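Local coordinates for S-M checkpoint control protein RAD4 (Schizosaccharomyces pombe, PDB 4BMD) that is essential for DNA replication and for the checkpoint coupling S and M phases, represented here by its third and fourth BRCT domains, at residues I163-A166 against T167-N170; Y58-V61 against D62-P65. All coordinates share one frame; numbering follows the deposited sequence.

In the fold
From the N terminus, the chain first builds the parallel sheet of the third BRCT domain, and interaction 2 forms a short 3-10 turn in the connection between strands 52-55 and 71-73. It then forms the fourth BRCT domain, whose sheet has the same strand order, and interaction 1 ends helix 157-168 just before strand 172-175. Equivalent strands are thus joined through a 3-10 turn in one domain and through a helix in the other. Both contacts are strictly local, each within one unbroken segment, and they follow in series without nesting or crossing. Interactions 1 and 2 lie on opposite sides of the chain's centre, with their nearest atoms about 29 Å apart.

Interaction 1 of 2, residues I163-A166 against T167-N170; sequences IQHA and TEWN
The indole of Trp169 presents one face to His165, whose carbonyl O stands 3.0 Å above the ring plane towards its rim, while on the same face CB sits over the six-membered ring in a CH-pi contact, 3.8 Å from the centroid. The imidazole runs alongside, pointing the same way and tilted only 6° from the indole; the rings are slid so far apart that they barely overlap, and Trp169 CH2 lies over one imidazole face. At the imidazole edge, near its plane, Glu168 OE1 comes within 4.5 Å of ND1. The setting is the C-terminal end of helix 157-168 in the beta-alpha-beta unit of the fourth BRCT domain, closed by a Schellman motif: Val171 N turns back to Ala166 O, Asn170 N bonds weakly to Thr167 O, and Asn170 has positive phi. Trp169 is the first residue to leave helical geometry, yet its N still donates to His165 O at 2.8 Å. With CG beside that backbone N (chi1 -59°), the indole is folded back over the last turn and also reaches Val142. Replacing Trp169 by an alanine would probably uncover the carbonyl and CB of His165 and leave its imidazole freer to turn. One residue earlier, Glu168 N bonds to Gln164 O at 3.1 Å, and Glu168 CG packs against the same oxygen. Ile163 O is gripped twice by Thr167, from opposite faces of the carbonyl plane: by the backbone N and by OG1, the latter at 2.9 Å and 36° out of that plane.

Interaction 2 of 2, residues Y58-V61 against D62-P65; sequences YFPV and DELP
Apolar contact begins with Phe59, whose CD1 meets Leu64 CD2 at 3.5 Å, the methyl approaching the ring obliquely. Phe59 CG is anti to the backbone N (chi1 -158°), which swings the ring across to the following turn; there CE1 also lies 3.9 Å from Glu63 CB. The ring stands nearly perpendicular to the Glu63 carboxylate, its edge turned to the Glu63 backbone. Pro60 packs by its ring against the aliphatic part of Glu63, CB lying 4.0 Å from Glu63 CG, and Pro60 CG reaches the carboxyl carbon CD. The hydrogen bonds between the two segments are both backbone ones and spell out a short 3-10 turn: Glu63 N donates to Pro60 O at 3.1 Å, and Leu64 N to Val61 O at 3.0 Å, each donor standing about 60° above the acceptor's carbonyl plane. This turn sits in the connection between strands 52-55 and 71-73 of the third BRCT domain, the place taken in the fourth by helix 157-168. Beyond the turn, Val61 shares a backbone bond with Phe99, Asp62 touches Pro101 and Phe59 touches Glu22.

Interaction 1 of 2, residues I163-A166 against T167-N170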
loop_
_atom_site.group_PDB
_atom_site.type_symbol
_atom_site.label_atom_id
_atom_site.label_comp_id
_atom_site.label_asym_id
_atom_site.label_seq_id
_atom_site.Cartn_x
_atom_site.Cartn_y
_atom_site.Cartn_z
ATOM N N ILE A 163 -6.478 -8.672 -20.252
ATOM C CA ILE A 163 -7.370 -9.703 -19.733
ATOM C C ILE A 163 -7.553 -10.828 -20.747
ATOM O O ILE A 163 -7.462 -12.007 -20.402
ATOM C CB ILE A 163 -8.740 -9.116 -19.338
ATOM C CG1 ILE A 163 -8.588 -8.193 -18.127
ATOM C CG2 ILE A 163 -9.734 -10.224 -19.033
ATOM C CD1 ILE A 163 -9.873 -7.515 -17.704
ATOM N N GLN A 164 -7.797 -10.455 -22.000
ATOM C CA GLN A 164 -7.962 -11.425 -23.079
ATOM C C GLN A 164 -6.702 -12.261 -23.277
ATOM O O GLN A 164 -6.775 -13.484 -23.400
ATOM C CB GLN A 164 -8.335 -10.719 -24.383
ATOM C CG GLN A 164 -9.675 -10.003 -24.338
ATOM C CD GLN A 164 -9.908 -9.115 -25.549
ATOM O OE1 GLN A 164 -10.949 -8.465 -25.666
ATOM N NE2 GLN A 164 -8.936 -9.081 -26.456
ATOM N N HIS A 165 -5.550 -11.597 -23.303
ATOM C CA HIS A 165 -4.269 -12.282 -23.439
ATOM C C HIS A 165 -4.007 -13.217 -22.263
ATOM O O HIS A 165 -3.567 -14.351 -22.449
ATOM C CB HIS A 165 -3.126 -11.274 -23.563
ATOM C CG HIS A 165 -3.004 -10.662 -24.923
ATOM N ND1 HIS A 165 -3.241 -11.370 -26.082
ATOM C CD2 HIS A 165 -2.667 -9.408 -25.310
ATOM C CE1 HIS A 165 -3.055 -10.579 -27.124
ATOM N NE2 HIS A 165 -2.707 -9.384 -26.683
ATOM N N ALA A 166 -4.276 -12.731 -21.054
ATOM C CA ALA A 166 -4.080 -13.525 -19.846
ATOM C C ALA A 166 -4.962 -14.767 -19.860
ATOM O O ALA A 166 -4.549 -15.838 -19.415
ATOM C CB ALA A 166 -4.356 -12.690 -18.607
ATOM N N THR A 167 -6.177 -14.615 -20.376
ATOM C CA THR A 167 -7.105 -15.733 -20.485
ATOM C C THR A 167 -6.573 -16.791 -21.448
ATOM O O THR A 167 -6.620 -17.987 -21.155
ATOM C CB THR A 167 -8.497 -15.263 -20.943
ATOM O OG1 THR A 167 -9.031 -14.351 -19.976
ATOM C CG2 THR A 167 -9.442 -16.446 -21.085
ATOM N N GLU A 168 -6.057 -16.345 -22.589
ATOM C CA GLU A 168 -5.487 -17.251 -23.582
ATOM C C GLU A 168 -4.217 -17.919 -23.067
ATOM O O GLU A 168 -3.975 -19.098 -23.325
ATOM C CB GLU A 168 -5.175 -16.504 -24.880
ATOM C CG GLU A 168 -6.386 -15.897 -25.564
ATOM C CD GLU A 168 -6.017 -15.136 -26.824
ATOM O OE1 GLU A 168 -4.886 -15.326 -27.323
ATOM O OE2 GLU A 168 -6.853 -14.347 -27.312
ATOM N N TRP A 169 -3.409 -17.160 -22.334
ATOM C CA TRP A 169 -2.116 -17.646 -21.865
ATOM C C TRP A 169 -2.222 -18.344 -20.513
ATOM O O TRP A 169 -1.207 -18.655 -19.888
ATOM C CB TRP A 169 -1.117 -16.492 -21.786
ATOM C CG TRP A 169 -0.911 -15.798 -23.095
ATOM C CD1 TRP A 169 -1.186 -16.295 -24.336
ATOM C CD2 TRP A 169 -0.402 -14.475 -23.297
ATOM N NE1 TRP A 169 -0.871 -15.367 -25.298
ATOM C CE2 TRP A 169 -0.389 -14.240 -24.688
ATOM C CE3 TRP A 169 0.050 -13.467 -22.439
ATOM C CZ2 TRP A 169 0.057 -13.040 -25.237
ATOM C CZ3 TRP A 169 0.490 -12.277 -22.987
ATOM C CH2 TRP A 169 0.490 -12.074 -24.373
ATOM N N ASN A 170 -3.455 -18.588 -20.077
ATOM C CA ASN A 170 -3.727 -19.232 -18.794
ATOM C C ASN A 170 -3.093 -18.498 -17.612
ATOM O O ASN A 170 -2.653 -19.115 -16.643
ATOM C CB ASN A 170 -3.301 -20.705 -18.812
ATOM C CG ASN A 170 -3.925 -21.507 -17.684
ATOM O OD1 ASN A 170 -5.072 -21.272 -17.301
ATOM N ND2 ASN A 170 -3.166 -22.449 -17.137
#

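Interaction 2 of 2, residues Y58-V61 against D62-P65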
loop_
_atom_site.group_PDB
_atom_site.type_symbol
_atom_site.label_atom_id
_atom_site.label_comp_id
_atom_site.label_asym_id
_atom_site.label_seq_id
_atom_site.Cartn_x
_atom_site.Cartn_y
_atom_site.Cartn_z
ATOM N N TYR A 58 7.215 -0.687 6.037
ATOM C CA TYR A 58 7.785 -2.029 6.069
ATOM C C TYR A 58 7.852 -2.602 7.480
ATOM O O TYR A 58 8.298 -3.733 7.677
ATOM C CB TYR A 58 9.180 -2.029 5.439
ATOM C CG TYR A 58 10.094 -0.956 5.987
ATOM C CD1 TYR A 58 10.856 -1.180 7.127
ATOM C CD2 TYR A 58 10.198 0.280 5.363
ATOM C CE1 TYR A 58 11.691 -0.202 7.630
ATOM C CE2 TYR A 58 11.030 1.264 5.859
ATOM C CZ TYR A 58 11.775 1.017 6.993
ATOM O OH TYR A 58 12.606 1.994 7.490
ATOM N N PHE A 59 7.413 -1.821 8.459
ATOM C CA PHE A 59 7.450 -2.256 9.851
ATOM C C PHE A 59 6.350 -3.279 10.123
ATOM O O PHE A 59 5.180 -3.027 9.836
ATOM C CB PHE A 59 7.300 -1.056 10.789
ATOM C CG PHE A 59 7.841 -1.292 12.171
ATOM C CD1 PHE A 59 7.102 -1.989 13.113
ATOM C CD2 PHE A 59 9.092 -0.811 12.530
ATOM C CE1 PHE A 59 7.599 -2.207 14.385
ATOM C CE2 PHE A 59 9.595 -1.025 13.800
ATOM C CZ PHE A 59 8.848 -1.724 14.729
ATOM N N PRO A 60 6.729 -4.441 10.679
ATOM C CA PRO A 60 5.789 -5.524 10.993
ATOM C C PRO A 60 4.709 -5.079 11.976
ATOM O O PRO A 60 5.028 -4.581 13.055
ATOM C CB PRO A 60 6.684 -6.585 11.641
ATOM C CG PRO A 60 8.049 -6.297 11.125
ATOM C CD PRO A 60 8.118 -4.807 11.002
ATOM N N VAL A 61 3.449 -5.266 11.596
ATOM C CA VAL A 61 2.314 -4.862 12.420
ATOM C C VAL A 61 2.359 -5.515 13.799
ATOM O O VAL A 61 2.087 -4.872 14.813
ATOM C CB VAL A 61 0.979 -5.224 11.738
ATOM C CG1 VAL A 61 -0.199 -4.806 12.605
ATOM C CG2 VAL A 61 0.893 -4.577 10.366
ATOM N N ASP A 62 2.721 -6.791 13.823
ATOM C CA ASP A 62 2.750 -7.571 15.056
ATOM C C ASP A 62 3.779 -7.064 16.069
ATOM O O ASP A 62 3.657 -7.327 17.265
ATOM C CB ASP A 62 3.000 -9.046 14.733
ATOM C CG ASP A 62 3.942 -9.232 13.557
ATOM O OD1 ASP A 62 3.467 -9.183 12.401
ATOM O OD2 ASP A 62 5.155 -9.427 13.787
ATOM N N GLU A 63 4.784 -6.338 15.591
ATOM C CA GLU A 63 5.827 -5.814 16.466
ATOM C C GLU A 63 5.517 -4.401 16.955
ATOM O O GLU A 63 6.277 -3.827 17.733
ATOM C CB GLU A 63 7.184 -5.830 15.760
ATOM C CG GLU A 63 7.700 -7.220 15.431
ATOM C CD GLU A 63 9.080 -7.193 14.802
ATOM O OE1 GLU A 63 9.686 -6.101 14.741
ATOM O OE2 GLU A 63 9.560 -8.262 14.369
ATOM N N LEU A 64 4.402 -3.844 16.495
ATOM C CA LEU A 64 4.018 -2.490 16.876
ATOM C C LEU A 64 3.468 -2.426 18.295
ATOM O O LEU A 64 2.665 -3.267 18.696
ATOM C CB LEU A 64 2.985 -1.924 15.900
ATOM C CG LEU A 64 3.509 -1.401 14.564
ATOM C CD1 LEU A 64 2.357 -0.912 13.701
ATOM C CD2 LEU A 64 4.517 -0.290 14.794
ATOM N N PRO A 65 3.900 -1.415 19.062
ATOM C CA PRO A 65 3.345 -1.166 20.394
ATOM C C PRO A 65 1.933 -0.605 20.294
ATOM O O PRO A 65 1.442 -0.370 19.190
ATOM C CB PRO A 65 4.287 -0.106 20.969
ATOM C CG PRO A 65 4.824 0.600 19.778
ATOM C CD PRO A 65 4.963 -0.454 18.718
#